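Local atomic coordinates of glutamate receptor 1 (Adineta vaga, PDB entry 4IO4), a protein that probably acts as a glutamate-gated ion channel, its ligand-binding domain, the piece described here, holding amino acids such as L-glutamate and serine. Residues R108-K113 / S177-G182. Numbering follows the deposited sequence.
Sequences RILMRK and SFMDIG. With SER (serine), chain C.
Ile109 and Phe178 lie side by side on one face of an antiparallel strand pair, CG1 of the isoleucine 4.1 Å from CE1 of the ring. They form a non-hydrogen-bonded pair, where the backbones approach more closely than at the flanking hydrogen-bonded pairs, and these large apolar side chains fill a buried face against Met120 and Phe202. On the face shared by Leu110 and Met179, leucine CD2 meets the thioether, 3.8 Å from SD; the two side chains cross at a slant, the methionine's nearly extended chi2 (-170°) carrying SD out to the leucine methyl while the bend beyond it turns CE away. Of the Arg108 side chain, the aliphatic part makes the contact, CD resting 4.0 Å from CD1 of Ile181, while its guanidinium group reaches the carbonyl of Gly199. Four backbone hydrogen bonds join Arg108 to Met179 and Leu110 to Ser177; the one from Arg108 N to Met179 O spans 2.8 Å and is nearly straight (167°).

Strand 176-180 ends in Asp180, a glutamate-site residue, at the N-cap of helix 181-190. Its OD2 accepts two bonds from the bound serine, from N at 2.8 Å and from OG at 3.0 Å, while OD1 takes one from Asn105, which helps fix the carboxylate's rotation. With an alanine in place of Asp180, the ligand's ammonium group and hydroxyl would probably lose this acceptor, the ammonium also its nearby negative charge, and Asn105 its mate. Arg136, another glutamate-site residue, bonds to the carbonyl of Phe178. The pair belongs to the sheet of one lobe of a two-lobed domain related to periplasmic solute-binding proteins, Asp180 facing the ligand cleft. Strand 195-198 flanks 103-112 on the edge opposite 176-180; helix 162-171 packs over Leu110, Ser177 and Met179, and Phe202 of strand 200-211 meets Phe178 edge-to-face on the other face.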
ATOM      1  N   ARG A 108      -7.756   0.197  14.403  1.00 25.88           N
ATOM      2  CA  ARG A 108      -8.953  -0.232  15.106  1.00 28.35           C
ATOM      3  C   ARG A 108      -8.976   0.393  16.500  1.00 26.08           C
ATOM      4  O   ARG A 108      -7.936   0.830  17.038  1.00 25.39           O
ATOM      5  CB  ARG A 108      -9.003  -1.755  15.169  1.00 37.00           C
ATOM      6  CG  ARG A 108      -9.046  -2.335  13.761  1.00 38.20           C
ATOM      7  CD  ARG A 108      -9.868  -3.528  13.620  1.00 43.18           C
ATOM      8  NE  ARG A 108     -11.238  -3.372  14.099  1.00 37.59           N
ATOM      9  CZ  ARG A 108     -11.958  -4.404  14.498  1.00 47.51           C
ATOM     10  NH1 ARG A 108     -11.427  -5.620  14.452  1.00 48.12           N
ATOM     11  NH2 ARG A 108     -13.189  -4.239  14.937  1.00 38.01           N
ATOM     12  N   ILE A 109     -10.169   0.485  17.050  1.00 22.83           N
ATOM     13  CA  ILE A 109     -10.378   0.910  18.420  1.00 23.45           C
ATOM     14  C   ILE A 109     -10.148  -0.269  19.352  1.00 29.24           C
ATOM     15  O   ILE A 109     -10.700  -1.366  19.155  1.00 30.47           O
ATOM     16  CB  ILE A 109     -11.804   1.446  18.602  1.00 25.58           C
ATOM     17  CG1 ILE A 109     -12.079   2.586  17.605  1.00 30.48           C
ATOM     18  CG2 ILE A 109     -12.023   1.889  20.033  1.00 27.94           C
ATOM     19  CD1 ILE A 109     -13.554   3.033  17.547  1.00 31.90           C
ATOM     20  N   LEU A 110      -9.324  -0.034  20.367  1.00 24.65           N
ATOM     21  CA  LEU A 110      -8.997  -1.018  21.411  1.00 27.00           C
ATOM     22  C   LEU A 110      -9.728  -0.647  22.690  1.00 29.51           C
ATOM     23  O   LEU A 110      -9.762   0.525  23.062  1.00 29.55           O
ATOM     24  CB  LEU A 110      -7.508  -0.992  21.697  1.00 26.90           C
ATOM     25  CG  LEU A 110      -6.950  -1.904  22.793  1.00 30.66           C
ATOM     26  CD1 LEU A 110      -6.953  -3.359  22.384  1.00 31.84           C
ATOM     27  CD2 LEU A 110      -5.534  -1.468  23.080  1.00 25.02           C
ATOM     28  N   MET A 111     -10.298  -1.636  23.364  1.00 26.00           N
ATOM     29  CA  MET A 111     -11.051  -1.372  24.591  1.00 29.50           C
ATOM     30  C   MET A 111     -11.059  -2.615  25.460  1.00 25.59           C
ATOM     31  O   MET A 111     -10.645  -3.705  25.018  1.00 29.29           O
ATOM     32  CB  MET A 111     -12.475  -0.981  24.254  1.00 29.66           C
ATOM     33  CG  MET A 111     -13.337  -2.153  23.751  1.00 33.25           C
ATOM     34  SD  MET A 111     -15.002  -1.629  23.222  1.00 35.08           S
ATOM     35  CE  MET A 111     -15.815  -3.218  22.973  1.00 36.89           C
ATOM     36  N   ARG A 112     -11.507  -2.471  26.700  1.00 31.54           N
ATOM     37  CA  ARG A 112     -11.699  -3.644  27.552  1.00 33.39           C
ATOM     38  C   ARG A 112     -12.896  -4.432  27.058  1.00 34.45           C
ATOM     39  O   ARG A 112     -13.912  -3.854  26.670  1.00 32.04           O
ATOM     40  CB  ARG A 112     -11.975  -3.267  29.012  1.00 39.72           C
ATOM     41  CG  ARG A 112     -10.901  -2.509  29.739  1.00 36.76           C
ATOM     42  CD  ARG A 112     -11.354  -2.243  31.182  1.00 37.36           C
ATOM     43  NE  ARG A 112     -12.492  -1.319  31.249  1.00 40.60           N
ATOM     44  CZ  ARG A 112     -12.406   0.011  31.107  1.00 33.27           C
ATOM     45  NH1 ARG A 112     -11.230   0.604  30.868  1.00 35.18           N
ATOM     46  NH2 ARG A 112     -13.502   0.747  31.165  1.00 33.71           N
ATOM     47  N   LYS A 113     -12.796  -5.751  27.110  1.00 31.71           N
ATOM     48  CA  LYS A 113     -13.965  -6.598  26.881  1.00 37.21           C
ATOM     49  C   LYS A 113     -15.154  -6.175  27.723  1.00 35.38           C
ATOM     50  O   LYS A 113     -15.016  -5.843  28.908  1.00 33.72           O
ATOM     51  CB  LYS A 113     -13.662  -8.079  27.129  1.00 41.55           C
ATOM     52  CG  LYS A 113     -13.215  -8.780  25.875  1.00 49.03           C
ATOM     53  CD  LYS A 113     -13.185 -10.290  26.040  1.00 49.62           C
ATOM     54  CE  LYS A 113     -12.184 -10.923  25.066  1.00 53.72           C
ATOM     55  NZ  LYS A 113     -11.945 -12.363  25.409  1.00 56.66           N
ATOM     56  N   SER A 177      -8.515   3.241  23.134  1.00 25.98           N
ATOM     57  CA  SER A 177      -7.389   3.807  22.430  1.00 24.13           C
ATOM     58  C   SER A 177      -7.431   3.328  20.974  1.00 23.95           C
ATOM     59  O   SER A 177      -8.353   2.627  20.585  1.00 26.96           O
ATOM     60  CB  SER A 177      -6.059   3.400  23.052  1.00 26.12           C
ATOM     61  OG  SER A 177      -5.034   4.221  22.494  1.00 29.31           O
ATOM     62  N   PHE A 178      -6.435   3.729  20.194  1.00 25.78           N
ATOM     63  CA  PHE A 178      -6.270   3.281  18.801  1.00 27.83           C
ATOM     64  C   PHE A 178      -5.025   2.428  18.618  1.00 27.58           C
ATOM     65  O   PHE A 178      -3.975   2.730  19.195  1.00 29.44           O
ATOM     66  CB  PHE A 178      -6.140   4.460  17.860  1.00 24.49           C
ATOM     67  CG  PHE A 178      -7.323   5.387  17.856  1.00 31.41           C
ATOM     68  CD1 PHE A 178      -8.595   4.939  18.189  1.00 31.94           C
ATOM     69  CD2 PHE A 178      -7.163   6.715  17.475  1.00 27.91           C
ATOM     70  CE1 PHE A 178      -9.689   5.811  18.180  1.00 34.12           C
ATOM     71  CE2 PHE A 178      -8.273   7.589  17.471  1.00 27.98           C
ATOM     72  CZ  PHE A 178      -9.530   7.117  17.807  1.00 28.88           C
ATOM     73  N   MET A 179      -5.127   1.386  17.778  1.00 26.05           N
ATOM     74  CA  MET A 179      -3.974   0.542  17.438  1.00 26.15           C
ATOM     75  C   MET A 179      -4.028   0.156  15.971  1.00 24.53           C
ATOM     76  O   MET A 179      -5.106  -0.026  15.413  1.00 29.16           O
ATOM     77  CB  MET A 179      -3.946  -0.775  18.221  1.00 29.81           C
ATOM     78  CG  MET A 179      -3.371  -0.712  19.604  1.00 43.21           C
ATOM     79  SD  MET A 179      -3.138  -2.380  20.287  1.00 31.43           S
ATOM     80  CE  MET A 179      -1.557  -2.816  19.596  1.00 29.75           C
ATOM     81  N   ASP A 180      -2.852  -0.043  15.380  1.00 21.66           N
ATOM     82  CA  ASP A 180      -2.762  -0.596  14.049  1.00 23.06           C
ATOM     83  C   ASP A 180      -3.347  -1.976  14.100  1.00 27.27           C
ATOM     84  O   ASP A 180      -3.242  -2.670  15.099  1.00 26.96           O
ATOM     85  CB  ASP A 180      -1.316  -0.709  13.579  1.00 24.73           C
ATOM     86  CG  ASP A 180      -0.611   0.631  13.497  1.00 27.43           C
ATOM     87  OD1 ASP A 180      -1.253   1.632  13.094  1.00 31.36           O
ATOM     88  OD2 ASP A 180       0.597   0.680  13.836  1.00 27.18           O
ATOM     89  N   ILE A 181      -3.958  -2.373  12.998  1.00 26.48           N
ATOM     90  CA  ILE A 181      -4.691  -3.606  12.950  1.00 26.95           C
ATOM     91  C   ILE A 181      -3.861  -4.862  13.170  1.00 29.54           C
ATOM     92  O   ILE A 181      -4.297  -5.771  13.882  1.00 25.79           O
ATOM     93  CB  ILE A 181      -5.463  -3.703  11.625  1.00 28.85           C
ATOM     94  CG1 ILE A 181      -6.529  -4.801  11.725  1.00 40.84           C
ATOM     95  CG2 ILE A 181      -4.537  -3.894  10.443  1.00 31.67           C
ATOM     96  CD1 ILE A 181      -7.550  -4.718  10.600  1.00 41.83           C
ATOM     97  N   GLY A 182      -2.665  -4.922  12.588  1.00 27.92           N
ATOM     98  CA  GLY A 182      -1.864  -6.133  12.688  1.00 31.80           C
ATOM     99  C   GLY A 182      -1.500  -6.409  14.128  1.00 27.82           C
ATOM    100  O   GLY A 182      -1.712  -7.506  14.628  1.00 30.91           O
TER
HETATM  101  N   SER C 301       2.147   2.838  12.967  1.00 23.09           N
HETATM  102  CA  SER C 301       2.025   3.961  13.970  1.00 20.45           C
HETATM  103  C   SER C 301       2.923   5.110  13.594  1.00 26.99           C
HETATM  104  O   SER C 301       3.840   4.964  12.726  1.00 19.98           O
HETATM  105  CB  SER C 301       2.330   3.500  15.400  1.00 26.10           C
HETATM  106  OG  SER C 301       1.266   2.727  15.923  1.00 35.79           O
HETATM  107  OXT SER C 301       2.730   6.197  14.170  1.00 22.08           O